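Phytase (Debaryomyces castellii, PDB 2GFI) catalyses the hydrolytic removal of a phosphate, probably the one at the 3-position, from phytate (inositol hexakisphosphate), as a member of the histidine acid phosphatase family. Local coordinates at residues V168-T171 against S172-A176; D290-Y293 against S294-G298. All coordinates share one frame; numbering follows the deposited sequence.

Contact 1: residues V168-T171 against S172-A176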
loop_
_atom_site.group_PDB
_atom_site.type_symbol
_atom_site.label_atom_id
_atom_site.label_comp_id
_atom_site.label_asym_id
_atom_site.label_seq_id
_atom_site.Cartn_x
_atom_site.Cartn_y
_atom_site.Cartn_z
ATOM N N VAL A 168 11.327 19.527 -23.454
ATOM C CA VAL A 168 12.492 19.533 -22.577
ATOM C C VAL A 168 12.557 20.880 -21.844
ATOM O O VAL A 168 12.763 20.969 -20.610
ATOM C CB VAL A 168 13.786 19.339 -23.377
ATOM C CG1 VAL A 168 14.984 19.619 -22.541
ATOM C CG2 VAL A 168 13.899 17.912 -23.941
ATOM N N TYR A 169 12.370 21.930 -22.627
ATOM C CA TYR A 169 12.461 23.257 -22.132
ATOM C C TYR A 169 11.369 23.472 -21.094
ATOM O O TYR A 169 11.597 24.093 -20.045
ATOM C CB TYR A 169 12.315 24.279 -23.268
ATOM C CG TYR A 169 12.153 25.671 -22.715
ATOM C CD1 TYR A 169 13.264 26.426 -22.301
ATOM C CD2 TYR A 169 10.895 26.218 -22.557
ATOM C CE1 TYR A 169 13.109 27.708 -21.758
ATOM C CE2 TYR A 169 10.737 27.462 -22.017
ATOM C CZ TYR A 169 11.840 28.200 -21.638
ATOM O OH TYR A 169 11.616 29.441 -21.125
ATOM N N GLN A 170 10.180 22.972 -21.400
ATOM C CA GLN A 170 9.051 23.155 -20.501
ATOM C C GLN A 170 9.289 22.390 -19.200
ATOM O O GLN A 170 9.045 22.893 -18.130
ATOM C CB GLN A 170 7.730 22.753 -21.165
ATOM C CG GLN A 170 6.552 23.116 -20.317
ATOM C CD GLN A 170 5.263 23.040 -21.077
ATOM O OE1 GLN A 170 4.997 22.033 -21.727
ATOM N NE2 GLN A 170 4.434 24.097 -20.976
ATOM N N THR A 171 9.823 21.197 -19.307
ATOM C CA THR A 171 10.224 20.437 -18.147
ATOM C C THR A 171 11.118 21.285 -17.250
ATOM O O THR A 171 10.864 21.372 -16.039
ATOM C CB THR A 171 10.922 19.180 -18.577
ATOM O OG1 THR A 171 9.975 18.382 -19.276
ATOM C CG2 THR A 171 11.281 18.311 -17.364
ATOM N N SER A 172 12.105 21.960 -17.862
ATOM C CA SER A 172 13.134 22.637 -17.091
ATOM C C SER A 172 12.468 23.728 -16.294
ATOM O O SER A 172 12.847 23.979 -15.167
ATOM C CB SER A 172 14.265 23.186 -17.993
ATOM O OG SER A 172 13.849 24.332 -18.712
ATOM N N GLN A 173 11.445 24.338 -16.890
ATOM C CA GLN A 173 10.732 25.468 -16.292
ATOM C C GLN A 173 9.811 25.030 -15.194
ATOM O O GLN A 173 9.678 25.722 -14.197
ATOM C CB GLN A 173 9.916 26.222 -17.354
ATOM C CG GLN A 173 10.807 26.865 -18.405
ATOM C CD GLN A 173 11.865 27.733 -17.766
ATOM O OE1 GLN A 173 13.032 27.333 -17.667
ATOM N NE2 GLN A 173 11.458 28.874 -17.273
ATOM N N TYR A 174 9.144 23.895 -15.378
ATOM C CA TYR A 174 8.315 23.388 -14.305
ATOM C C TYR A 174 9.175 22.942 -13.134
ATOM O O TYR A 174 8.831 23.199 -12.007
ATOM C CB TYR A 174 7.404 22.264 -14.785
ATOM C CG TYR A 174 6.113 22.816 -15.298
ATOM C CD1 TYR A 174 5.987 23.209 -16.619
ATOM C CD2 TYR A 174 5.020 22.960 -14.459
ATOM C CE1 TYR A 174 4.773 23.714 -17.115
ATOM C CE2 TYR A 174 3.805 23.436 -14.931
ATOM C CZ TYR A 174 3.698 23.829 -16.269
ATOM O OH TYR A 174 2.508 24.344 -16.746
ATOM N N PHE A 175 10.300 22.293 -13.423
ATOM C CA PHE A 175 11.220 21.910 -12.417
ATOM C C PHE A 175 11.709 23.132 -11.642
ATOM O O PHE A 175 11.641 23.130 -10.412
ATOM C CB PHE A 175 12.420 21.203 -13.045
ATOM C CG PHE A 175 13.443 20.773 -12.030
ATOM C CD1 PHE A 175 13.441 19.475 -11.539
ATOM C CD2 PHE A 175 14.377 21.690 -11.525
ATOM C CE1 PHE A 175 14.366 19.086 -10.579
ATOM C CE2 PHE A 175 15.310 21.302 -10.554
ATOM C CZ PHE A 175 15.303 20.009 -10.084
ATOM N N ALA A 176 12.173 24.163 -12.355
ATOM C CA ALA A 176 12.716 25.365 -11.750
ATOM C C ALA A 176 11.659 26.031 -10.904
ATOM O O ALA A 176 11.951 26.523 -9.800
ATOM C CB ALA A 176 13.270 26.316 -12.805
#
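Q173 lays its CG over one face of the Y169 ring, 4.0 Å from the ring centroid and displaced toward the rim, a CH-pi contact between residues one helical turn apart. The bend of Q173 at chi2 (-53°) carries its chain across the tyrosine, and the amide beyond ends up only 8° from the ring plane. A long, flexible residue with a flat end suits that cover; its OE1 is held by T191. One residue further along, Q170 and Y174 run side by side, Q170 CG lying 3.7 Å from Y174 CE1, while their polar ends go to D182 of the second subunit. Within the backbone, Y169 O accepts both Q173 N at 3.2 Å and S172 OG at 2.6 Å, so the buried serine hydroxyl is satisfied by its own helix. F175 N meets T171 O at 2.8 Å, nearly straight at 171°. Small, polar T171 fits beside H70, the predicted nucleophile, its OG1 bonded to R167 O and G71 N. Helix 166-180 is the crossover of a beta-alpha-beta unit between the parallel strands 158-163 and 189-194; V168 and S172 rest on strands 158-163 and 326-331, and Y174 packs on helix 133-148.

Contact 2: residues D290-Y293 against S294-G298; sequences DDYY and SNSAG
D290 offers its backbone O to two donors of S294, the hydroxyl OG at 2.5 Å and the amide N at 2.9 Å, which arrive from opposite faces of the carbonyl plane. Serine suits this place because its short side chain can turn back on the preceding turn: OG stands beside its own backbone N (chi1 -48°), directed at that carbonyl. D291 comes next, and its O receives N295 N at 2.8 Å. Its carboxylate runs alongside the N295 amide, the two planes 21° apart, yet no hydrogen bond joins them; N295 ND2 is instead bonded to E337 on helix 333-343, which also packs against D291. These bonds belong to the last turn of helix 277-295, which ends here as S296 leaves helical backbone angles and the chain curls back beneath Y292. The O of Y292 gathers this exit, taking a weak bond from S296 N and a firmer one from G298 N at 3.2 Å, the latter donor lying above the carbonyl plane. With CG anti to the backbone N (chi1 172°), the Y292 ring reaches over the turn, G298 N sits 3.2 Å above one face, toward the rim, and OH is hydrogen-bonded to D351 OD1. Glycine suits position 298, since a CB there would run into Y293 CA and Y292 O; A297 CB adds an apolar touch at 4.0 Å from Y292 CE1. Cutting Y292 back to an alanine is likely to leave the G298 backbone without its aromatic cover and D351 without its hydroxyl partner. Y293 turns one ring face to Y292 CD2, which lies over its centre, and Y293 CD1 approaches G298 CA to 3.7 Å; its hydroxyl is bonded to L352 O, while I222 and V223 of helix 220-223 pack against its side chain.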
loop_
_atom_site.group_PDB
_atom_site.type_symbol
_atom_site.label_atom_id
_atom_site.label_comp_id
_atom_site.label_asym_id
_atom_site.label_seq_id
_atom_site.Cartn_x
_atom_site.Cartn_y
_atom_site.Cartn_z
ATOM N N ASP A 290 16.669 -2.475 -28.966
ATOM C CA ASP A 290 16.776 -1.321 -29.817
ATOM C C ASP A 290 17.569 -0.192 -29.140
ATOM O O ASP A 290 18.489 0.363 -29.725
ATOM C CB ASP A 290 15.385 -0.854 -30.213
ATOM C CG ASP A 290 15.420 0.325 -31.125
ATOM O OD1 ASP A 290 16.326 0.365 -31.987
ATOM O OD2 ASP A 290 14.606 1.278 -31.056
ATOM N N ASP A 291 17.232 0.160 -27.901
ATOM C CA ASP A 291 17.961 1.256 -27.260
ATOM C C ASP A 291 19.358 0.876 -26.853
ATOM O O ASP A 291 20.246 1.718 -26.887
ATOM C CB ASP A 291 17.203 1.808 -26.072
ATOM C CG ASP A 291 15.892 2.419 -26.470
ATOM O OD1 ASP A 291 15.758 2.895 -27.627
ATOM O OD2 ASP A 291 14.924 2.454 -25.688
ATOM N N TYR A 292 19.579 -0.377 -26.472
ATOM C CA TYR A 292 20.937 -0.769 -26.148
ATOM C C TYR A 292 21.838 -0.621 -27.378
ATOM O O TYR A 292 22.932 -0.066 -27.278
ATOM C CB TYR A 292 21.043 -2.181 -25.583
ATOM C CG TYR A 292 22.497 -2.599 -25.451
ATOM C CD1 TYR A 292 23.268 -2.170 -24.357
ATOM C CD2 TYR A 292 23.115 -3.382 -26.435
ATOM C CE1 TYR A 292 24.603 -2.529 -24.223
ATOM C CE2 TYR A 292 24.448 -3.746 -26.318
ATOM C CZ TYR A 292 25.189 -3.313 -25.206
ATOM O OH TYR A 292 26.514 -3.648 -25.082
ATOM N N TYR A 293 21.350 -1.070 -28.530
ATOM C CA TYR A 293 22.166 -1.105 -29.745
ATOM C C TYR A 293 22.237 0.218 -30.501
ATOM O O TYR A 293 23.124 0.420 -31.340
ATOM C CB TYR A 293 21.719 -2.233 -30.679
ATOM C CG TYR A 293 22.216 -3.579 -30.240
ATOM C CD1 TYR A 293 23.555 -3.930 -30.434
ATOM C CD2 TYR A 293 21.349 -4.508 -29.601
ATOM C CE1 TYR A 293 24.035 -5.148 -30.026
ATOM C CE2 TYR A 293 21.816 -5.731 -29.188
ATOM C CZ TYR A 293 23.166 -6.049 -29.412
ATOM O OH TYR A 293 23.679 -7.251 -29.049
ATOM N N SER A 294 21.302 1.103 -30.199
ATOM C CA SER A 294 21.245 2.410 -30.823
ATOM C C SER A 294 21.838 3.490 -29.946
ATOM O O SER A 294 22.592 4.325 -30.422
ATOM C CB SER A 294 19.794 2.750 -31.142
ATOM O OG SER A 294 19.242 1.634 -31.793
ATOM N N ASN A 295 21.484 3.473 -28.661
ATOM C CA ASN A 295 21.797 4.582 -27.759
ATOM C C ASN A 295 22.773 4.257 -26.651
ATOM O O ASN A 295 23.062 5.121 -25.833
ATOM C CB ASN A 295 20.535 5.120 -27.097
ATOM C CG ASN A 295 19.424 5.377 -28.073
ATOM O OD1 ASN A 295 19.668 5.766 -29.206
ATOM N ND2 ASN A 295 18.175 5.174 -27.623
ATOM N N SER A 296 23.240 3.021 -26.603
ATOM C CA SER A 296 24.133 2.614 -25.549
ATOM C C SER A 296 25.331 1.849 -26.115
ATOM O O SER A 296 25.678 1.998 -27.287
ATOM C CB SER A 296 23.355 1.788 -24.526
ATOM O OG SER A 296 24.034 1.736 -23.291
ATOM N N ALA A 297 25.956 1.025 -25.293
ATOM C CA ALA A 297 27.235 0.418 -25.626
ATOM C C ALA A 297 27.184 -0.557 -26.808
ATOM O O ALA A 297 28.227 -0.992 -27.304
ATOM C CB ALA A 297 27.840 -0.258 -24.375
ATOM N N GLY A 298 25.982 -0.908 -27.244
ATOM C CA GLY A 298 25.806 -1.708 -28.464
ATOM C C GLY A 298 26.306 -0.932 -29.669
ATOM O O GLY A 298 26.758 -1.506 -30.636
#

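Overall arrangement
Contacts 1 and 2 do not touch: their centres are about 27 Å apart, their nearest atoms about 14 Å, and they lie on opposite sides of the chain's centre. Both nevertheless lie near the predicted catalytic residues. Contact 1 is the nearer to H70, the probable nucleophile: the side chain of T171 comes within about 3 Å of that of H70, whereas the side chain of N295 in contact 2 is about 11 Å from it. Contact 2 is the nearer to D333, the probable proton donor, whose side chain is about 6 Å from that of D291 and about 8 Å from that of V168. Residues 168-176 also reach the second subunit, whereas residues 290-298 touch no other chain of the assembly.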